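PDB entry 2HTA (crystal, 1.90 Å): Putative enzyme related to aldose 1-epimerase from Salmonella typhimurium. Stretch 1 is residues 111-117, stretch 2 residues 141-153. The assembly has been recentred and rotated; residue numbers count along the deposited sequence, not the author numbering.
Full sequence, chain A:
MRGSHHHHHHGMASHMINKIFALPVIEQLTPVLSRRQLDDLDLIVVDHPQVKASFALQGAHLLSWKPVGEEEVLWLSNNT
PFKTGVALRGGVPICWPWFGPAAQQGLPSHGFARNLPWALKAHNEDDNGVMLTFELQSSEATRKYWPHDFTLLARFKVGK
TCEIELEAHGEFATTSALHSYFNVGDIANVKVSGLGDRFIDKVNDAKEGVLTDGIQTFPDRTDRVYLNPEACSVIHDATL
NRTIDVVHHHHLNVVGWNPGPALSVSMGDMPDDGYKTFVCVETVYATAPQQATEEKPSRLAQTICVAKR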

ATOM      1  N   GLY A 111       1.706 -12.781  -0.525  1.00 19.80           N
ATOM      2  CA  GLY A 111       1.600 -13.325   0.827  1.00 20.12           C
ATOM      3  C   GLY A 111       0.209 -13.639   1.312  1.00 20.95           C
ATOM      4  O   GLY A 111      -0.702 -13.903   0.504  1.00 20.51           O
ATOM      5  N   PHE A 112       0.018 -13.578   2.628  1.00 20.66           N
ATOM      6  CA  PHE A 112      -1.315 -13.827   3.216  1.00 19.47           C
ATOM      7  C   PHE A 112      -1.726 -12.787   4.290  1.00 19.39           C
ATOM      8  O   PHE A 112      -2.864 -12.780   4.751  1.00 19.00           O
ATOM      9  CB  PHE A 112      -1.397 -15.259   3.758  1.00 19.42           C
ATOM     10  CG  PHE A 112      -0.354 -15.573   4.774  1.00 21.28           C
ATOM     11  CD1 PHE A 112       0.739 -16.356   4.419  1.00 19.37           C
ATOM     12  CD2 PHE A 112      -0.430 -15.071   6.076  1.00 20.24           C
ATOM     13  CE1 PHE A 112       1.704 -16.677   5.355  1.00 21.49           C
ATOM     14  CE2 PHE A 112       0.547 -15.396   7.032  1.00 24.45           C
ATOM     15  CZ  PHE A 112       1.647 -16.187   6.644  1.00 23.54           C
ATOM     16  N   ALA A 113      -0.798 -11.917   4.684  1.00 17.65           N
ATOM     17  CA  ALA A 113      -1.146 -10.912   5.734  1.00 18.57           C
ATOM     18  C   ALA A 113      -2.278  -9.961   5.330  1.00 18.26           C
ATOM     19  O   ALA A 113      -3.061  -9.534   6.175  1.00 19.79           O
ATOM     20  CB  ALA A 113       0.108 -10.147   6.108  1.00 17.97           C
ATOM     21  N   ARG A 114      -2.417  -9.691   4.030  1.00 17.87           N
ATOM     22  CA  ARG A 114      -3.441  -8.739   3.528  1.00 17.59           C
ATOM     23  C   ARG A 114      -4.830  -9.347   3.562  1.00 19.60           C
ATOM     24  O   ARG A 114      -5.851  -8.671   3.306  1.00 18.85           O
ATOM     25  CB  ARG A 114      -3.064  -8.253   2.134  1.00 18.75           C
ATOM     26  CG  ARG A 114      -2.998  -9.374   1.046  1.00 19.98           C
ATOM     27  CD  ARG A 114      -2.539  -8.733  -0.220  1.00 23.89           C
ATOM     28  NE  ARG A 114      -2.508  -9.655  -1.344  1.00 19.38           N
ATOM     29  CZ  ARG A 114      -2.752  -9.319  -2.594  1.00 23.45           C
ATOM     30  NH1 ARG A 114      -3.102  -8.069  -2.908  1.00 21.50           N
ATOM     31  NH2 ARG A 114      -2.683 -10.263  -3.559  1.00 18.46           N
ATOM     32  N   ASN A 115      -4.878 -10.665   3.810  1.00 19.29           N
ATOM     33  CA  ASN A 115      -6.155 -11.405   3.805  1.00 19.30           C
ATOM     34  C   ASN A 115      -6.724 -11.676   5.192  1.00 19.65           C
ATOM     35  O   ASN A 115      -7.910 -12.074   5.319  1.00 21.66           O
ATOM     36  CB  ASN A 115      -5.980 -12.777   3.106  1.00 18.69           C
ATOM     37  CG  ASN A 115      -5.406 -12.665   1.702  1.00 20.53           C
ATOM     38  OD1 ASN A 115      -4.174 -12.701   1.499  1.00 20.57           O
ATOM     39  ND2 ASN A 115      -6.276 -12.473   0.727  1.00 20.04           N
ATOM     40  N   LEU A 116      -5.961 -11.413   6.232  1.00 18.83           N
ATOM     41  CA  LEU A 116      -6.352 -11.793   7.604  1.00 19.39           C
ATOM     42  C   LEU A 116      -6.687 -10.572   8.466  1.00 20.20           C
ATOM     43  O   LEU A 116      -6.160  -9.489   8.208  1.00 18.95           O
ATOM     44  CB  LEU A 116      -5.198 -12.563   8.264  1.00 18.49           C
ATOM     45  CG  LEU A 116      -4.785 -13.852   7.552  1.00 20.59           C
ATOM     46  CD1 LEU A 116      -3.489 -14.358   8.237  1.00 17.91           C
ATOM     47  CD2 LEU A 116      -5.939 -14.888   7.683  1.00 23.80           C
ATOM     48  N   PRO A 117      -7.556 -10.756   9.492  1.00 21.35           N
ATOM     49  CA  PRO A 117      -7.898  -9.670  10.367  1.00 21.11           C
ATOM     50  C   PRO A 117      -6.769  -9.369  11.321  1.00 21.69           C
ATOM     51  O   PRO A 117      -6.272 -10.281  12.002  1.00 22.11           O
ATOM     52  CB  PRO A 117      -9.131 -10.202  11.123  1.00 21.89           C
ATOM     53  CG  PRO A 117      -9.025 -11.760  11.035  1.00 21.79           C
ATOM     54  CD  PRO A 117      -8.297 -12.007   9.797  1.00 21.54           C
ATOM     55  N   ALA A 141      -4.307 -21.853  12.269  1.00 22.73           N
ATOM     56  CA  ALA A 141      -4.642 -21.684  10.854  1.00 22.63           C
ATOM     57  C   ALA A 141      -3.462 -21.233   9.933  1.00 22.41           C
ATOM     58  O   ALA A 141      -3.239 -21.814   8.861  1.00 21.20           O
ATOM     59  CB  ALA A 141      -5.826 -20.750  10.688  1.00 23.84           C
ATOM     60  N   THR A 142      -2.701 -20.213  10.344  1.00 21.39           N
ATOM     61  CA  THR A 142      -1.599 -19.782   9.502  1.00 21.21           C
ATOM     62  C   THR A 142      -0.494 -20.795   9.461  1.00 20.93           C
ATOM     63  O   THR A 142       0.142 -20.981   8.409  1.00 21.36           O
ATOM     64  CB  THR A 142      -1.022 -18.379   9.937  1.00 20.71           C
ATOM     65  OG1 THR A 142      -0.364 -18.503  11.186  1.00 20.99           O
ATOM     66  CG2 THR A 142      -2.171 -17.312  10.046  1.00 20.99           C
ATOM     67  N   ARG A 143      -0.210 -21.414  10.605  1.00 20.54           N
ATOM     68  CA  ARG A 143       0.806 -22.452  10.645  1.00 21.34           C
ATOM     69  C   ARG A 143       0.503 -23.659   9.752  1.00 21.89           C
ATOM     70  O   ARG A 143       1.375 -24.429   9.449  1.00 22.35           O
ATOM     71  CB  ARG A 143       1.038 -22.946  12.064  1.00 22.09           C
ATOM     72  CG  ARG A 143       1.695 -21.888  12.956  1.00 20.72           C
ATOM     73  CD  ARG A 143       2.128 -22.533  14.264  1.00 22.87           C
ATOM     74  NE  ARG A 143       1.018 -23.122  15.024  1.00 22.29           N
ATOM     75  CZ  ARG A 143       0.317 -22.454  15.938  1.00 25.23           C
ATOM     76  NH1 ARG A 143      -0.614 -23.081  16.637  1.00 26.57           N
ATOM     77  NH2 ARG A 143       0.558 -21.153  16.163  1.00 22.68           N
ATOM     78  N   LYS A 144      -0.738 -23.801   9.345  1.00 24.37           N
ATOM     79  CA  LYS A 144      -1.122 -24.888   8.479  1.00 24.82           C
ATOM     80  C   LYS A 144      -0.441 -24.749   7.135  1.00 26.64           C
ATOM     81  O   LYS A 144       0.067 -25.738   6.594  1.00 27.68           O
ATOM     82  CB  LYS A 144      -2.636 -24.909   8.321  1.00 26.32           C
ATOM     83  CG  LYS A 144      -3.124 -26.271   7.925  1.00 28.22           C
ATOM     84  CD  LYS A 144      -4.636 -26.268   7.701  1.00 33.61           C
ATOM     85  CE  LYS A 144      -5.066 -27.451   6.835  1.00 38.41           C
ATOM     86  NZ  LYS A 144      -6.569 -27.559   6.893  1.00 41.00           N
ATOM     87  N   TYR A 145      -0.366 -23.518   6.621  1.00 25.96           N
ATOM     88  CA  TYR A 145       0.264 -23.269   5.322  1.00 26.67           C
ATOM     89  C   TYR A 145       1.601 -22.550   5.395  1.00 26.06           C
ATOM     90  O   TYR A 145       2.286 -22.487   4.378  1.00 26.72           O
ATOM     91  CB  TYR A 145      -0.693 -22.550   4.350  1.00 28.14           C
ATOM     92  CG  TYR A 145      -1.386 -21.346   4.926  1.00 30.68           C
ATOM     93  CD1 TYR A 145      -0.718 -20.109   5.022  1.00 29.78           C
ATOM     94  CD2 TYR A 145      -2.713 -21.410   5.352  1.00 30.23           C
ATOM     95  CE1 TYR A 145      -1.341 -19.004   5.555  1.00 29.30           C
ATOM     96  CE2 TYR A 145      -3.356 -20.282   5.867  1.00 28.86           C
ATOM     97  CZ  TYR A 145      -2.643 -19.073   5.974  1.00 28.55           C
ATOM     98  OH  TYR A 145      -3.262 -17.953   6.527  1.00 29.89           O
ATOM     99  N   TRP A 146       2.007 -22.053   6.571  1.00 23.35           N
ATOM    100  CA  TRP A 146       3.322 -21.380   6.719  1.00 22.67           C
ATOM    101  C   TRP A 146       3.799 -21.619   8.157  1.00 22.01           C
ATOM    102  O   TRP A 146       3.493 -20.853   9.093  1.00 21.78           O
ATOM    103  CB  TRP A 146       3.215 -19.891   6.340  1.00 23.00           C
ATOM    104  CG  TRP A 146       4.530 -19.174   6.036  1.00 23.31           C
ATOM    105  CD1 TRP A 146       5.320 -19.323   4.935  1.00 27.02           C
ATOM    106  CD2 TRP A 146       5.162 -18.169   6.851  1.00 23.95           C
ATOM    107  NE1 TRP A 146       6.447 -18.515   5.058  1.00 26.61           N
ATOM    108  CE2 TRP A 146       6.354 -17.789   6.207  1.00 22.88           C
ATOM    109  CE3 TRP A 146       4.844 -17.578   8.082  1.00 23.20           C
ATOM    110  CZ2 TRP A 146       7.225 -16.832   6.742  1.00 25.16           C
ATOM    111  CZ3 TRP A 146       5.722 -16.616   8.615  1.00 23.62           C
ATOM    112  CH2 TRP A 146       6.887 -16.254   7.930  1.00 23.94           C
ATOM    113  N   PRO A 147       4.555 -22.713   8.347  1.00 21.85           N
ATOM    114  CA  PRO A 147       4.902 -23.254   9.669  1.00 21.46           C
ATOM    115  C   PRO A 147       5.983 -22.466  10.382  1.00 22.21           C
ATOM    116  O   PRO A 147       7.031 -23.031  10.729  1.00 23.40           O
ATOM    117  CB  PRO A 147       5.348 -24.693   9.346  1.00 22.52           C
ATOM    118  CG  PRO A 147       6.016 -24.509   7.994  1.00 23.19           C
ATOM    119  CD  PRO A 147       5.132 -23.518   7.248  1.00 22.17           C
ATOM    120  N   HIS A 148       5.701 -21.187  10.650  1.00 21.36           N
ATOM    121  CA  HIS A 148       6.594 -20.296  11.382  1.00 21.77           C
ATOM    122  C   HIS A 148       5.717 -19.404  12.280  1.00 22.39           C
ATOM    123  O   HIS A 148       4.699 -18.854  11.830  1.00 22.74           O
ATOM    124  CB  HIS A 148       7.320 -19.353  10.419  1.00 22.37           C
ATOM    125  CG  HIS A 148       7.997 -20.054   9.289  1.00 22.58           C
ATOM    126  ND1 HIS A 148       9.276 -20.558   9.392  1.00 24.46           N
ATOM    127  CD2 HIS A 148       7.572 -20.357   8.036  1.00 23.94           C
ATOM    128  CE1 HIS A 148       9.615 -21.150   8.252  1.00 25.17           C
ATOM    129  NE2 HIS A 148       8.599 -21.046   7.413  1.00 26.20           N
ATOM    130  N   ASP A 149       6.100 -19.271  13.532  1.00 20.62           N
ATOM    131  CA  ASP A 149       5.397 -18.321  14.346  1.00 22.28           C
ATOM    132  C   ASP A 149       5.872 -16.902  14.051  1.00 20.33           C
ATOM    133  O   ASP A 149       7.029 -16.684  13.675  1.00 19.67           O
ATOM    134  CB  ASP A 149       5.451 -18.689  15.813  1.00 23.15           C
ATOM    135  CG  ASP A 149       4.382 -19.737  16.148  1.00 29.97           C
ATOM    136  OD1 ASP A 149       3.106 -19.458  16.156  1.00 32.78           O
ATOM    137  OD2 ASP A 149       4.819 -20.851  16.319  1.00 28.72           O
ATOM    138  N   PHE A 150       4.969 -15.944  14.229  1.00 19.34           N
ATOM    139  CA  PHE A 150       5.341 -14.551  13.938  1.00 19.00           C
ATOM    140  C   PHE A 150       4.390 -13.594  14.685  1.00 19.43           C
ATOM    141  O   PHE A 150       3.284 -13.991  15.083  1.00 19.18           O
ATOM    142  CB  PHE A 150       5.254 -14.275  12.404  1.00 18.16           C
ATOM    143  CG  PHE A 150       3.811 -14.292  11.843  1.00 17.91           C
ATOM    144  CD1 PHE A 150       3.282 -15.470  11.264  1.00 18.62           C
ATOM    145  CD2 PHE A 150       3.014 -13.152  11.866  1.00 19.42           C
ATOM    146  CE1 PHE A 150       1.994 -15.452  10.749  1.00 18.49           C
ATOM    147  CE2 PHE A 150       1.699 -13.141  11.416  1.00 17.86           C
ATOM    148  CZ  PHE A 150       1.182 -14.321  10.819  1.00 20.03           C
ATOM    149  N   THR A 151       4.860 -12.360  14.887  1.00 20.41           N
ATOM    150  CA  THR A 151       3.994 -11.230  15.239  1.00 20.48           C
ATOM    151  C   THR A 151       4.404 -10.094  14.284  1.00 20.49           C
ATOM    152  O   THR A 151       5.592  -9.707  14.229  1.00 21.55           O
ATOM    153  CB  THR A 151       4.225 -10.759  16.688  1.00 22.16           C
ATOM    154  OG1 THR A 151       3.977 -11.849  17.574  1.00 23.37           O
ATOM    155  CG2 THR A 151       3.264  -9.627  17.008  1.00 23.84           C
ATOM    156  N   LEU A 152       3.434  -9.582  13.520  1.00 19.24           N
ATOM    157  CA  LEU A 152       3.674  -8.550  12.543  1.00 19.65           C
ATOM    158  C   LEU A 152       2.963  -7.309  13.072  1.00 19.40           C
ATOM    159  O   LEU A 152       1.813  -7.415  13.546  1.00 18.88           O
ATOM    160  CB  LEU A 152       2.968  -8.917  11.239  1.00 20.36           C
ATOM    161  CG  LEU A 152       3.631  -9.143   9.904  1.00 29.70           C
ATOM    162  CD1 LEU A 152       2.540  -9.124   8.746  1.00 27.94           C
ATOM    163  CD2 LEU A 152       4.793  -8.199   9.595  1.00 30.97           C
ATOM    164  N   LEU A 153       3.678  -6.177  13.087  1.00 18.66           N
ATOM    165  CA  LEU A 153       3.126  -4.896  13.491  1.00 17.90           C
ATOM    166  C   LEU A 153       3.132  -3.928  12.330  1.00 17.23           C
ATOM    167  O   LEU A 153       4.124  -3.841  11.619  1.00 18.34           O
ATOM    168  CB  LEU A 153       3.934  -4.264  14.652  1.00 17.40           C
ATOM    169  CG  LEU A 153       3.832  -5.174  15.876  1.00 22.03           C
ATOM    170  CD1 LEU A 153       4.991  -5.133  16.785  1.00 28.45           C
ATOM    171  CD2 LEU A 153       2.543  -4.879  16.647  1.00 23.09           C
TER

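A single ring, that of Phe112, carries most of this contact: it touches Thr142, Tyr145, Trp146 and Phe150, and no hydrogen bond or salt bridge crosses between the stretches. The joint is therefore one of shape and aromatic packing, burying 306 Å² when both sides are summed, with Phe112 contributing the largest share.

The backbones keep their distance. Stretch 1 forms no regular helix or strand; it turns back on itself through Asn115 N to Phe112 O (3.1 Å) and a weak bond from Leu116 N to Ala113 O (3.5 Å). Stretch 2 leaves a weakly bonded helix, passes through a loop and enters a strand that includes Thr151 to Leu153. Within this part of the chain, Thr142 O accepts from both Tyr145 N (3.1 Å) and Trp146 N (2.8 Å). The CA atoms of Phe112 and Thr142 lie 8.7 Å apart, as do those of Ala113 and Leu152, so side chains must fill the space between the chains.

The CA-to-CB bond of Phe112 points toward stretch 2, and chi1 is in the p well. Tyr145 presents its ring edge to one face of Phe112, with CE1 of Tyr145 3.6 Å from CD1 of Phe112, centroids 5.1 Å apart and planes at 73°. This arrangement sets the slightly positive hydrogens of one ring against the electron-rich face of the other. Phe112 in turn directs its edge toward the face of Trp146 in an offset pair, 5.6 Å between the centroids of its ring and the five-membered ring, planes at 62°; the closest approach, 3.7 Å, is from Phe112 CE1 to Trp146 CB. Phe150 CZ sits at the edge of the Phe112 ring, 4.0 Å from Phe112 CE2, an apolar contact between buried residues.

Ala113 and Leu116 extend the joint. Ala113 CB meets Leu152 CD1 at 3.7 Å, a methyl-to-methyl contact that reaches the strand. Leu116 CD1 packs 3.7 Å from the methyl CG2 of Thr142 and 4.0 Å from Tyr145 OH; the latter is a van der Waals approach, since a methyl carbon offers the hydroxyl no polar partner. Thr142 thus turns its methyl to Leu116, while its OG1 is hydrogen-bonded to a residue just outside the stretches.

Charge is kept off the interface. Arg143 points its CA-to-CB bond away from stretch 1, and its NH2 forms a salt bridge with Asp149 OD1 (3.1 Å) within stretch 2.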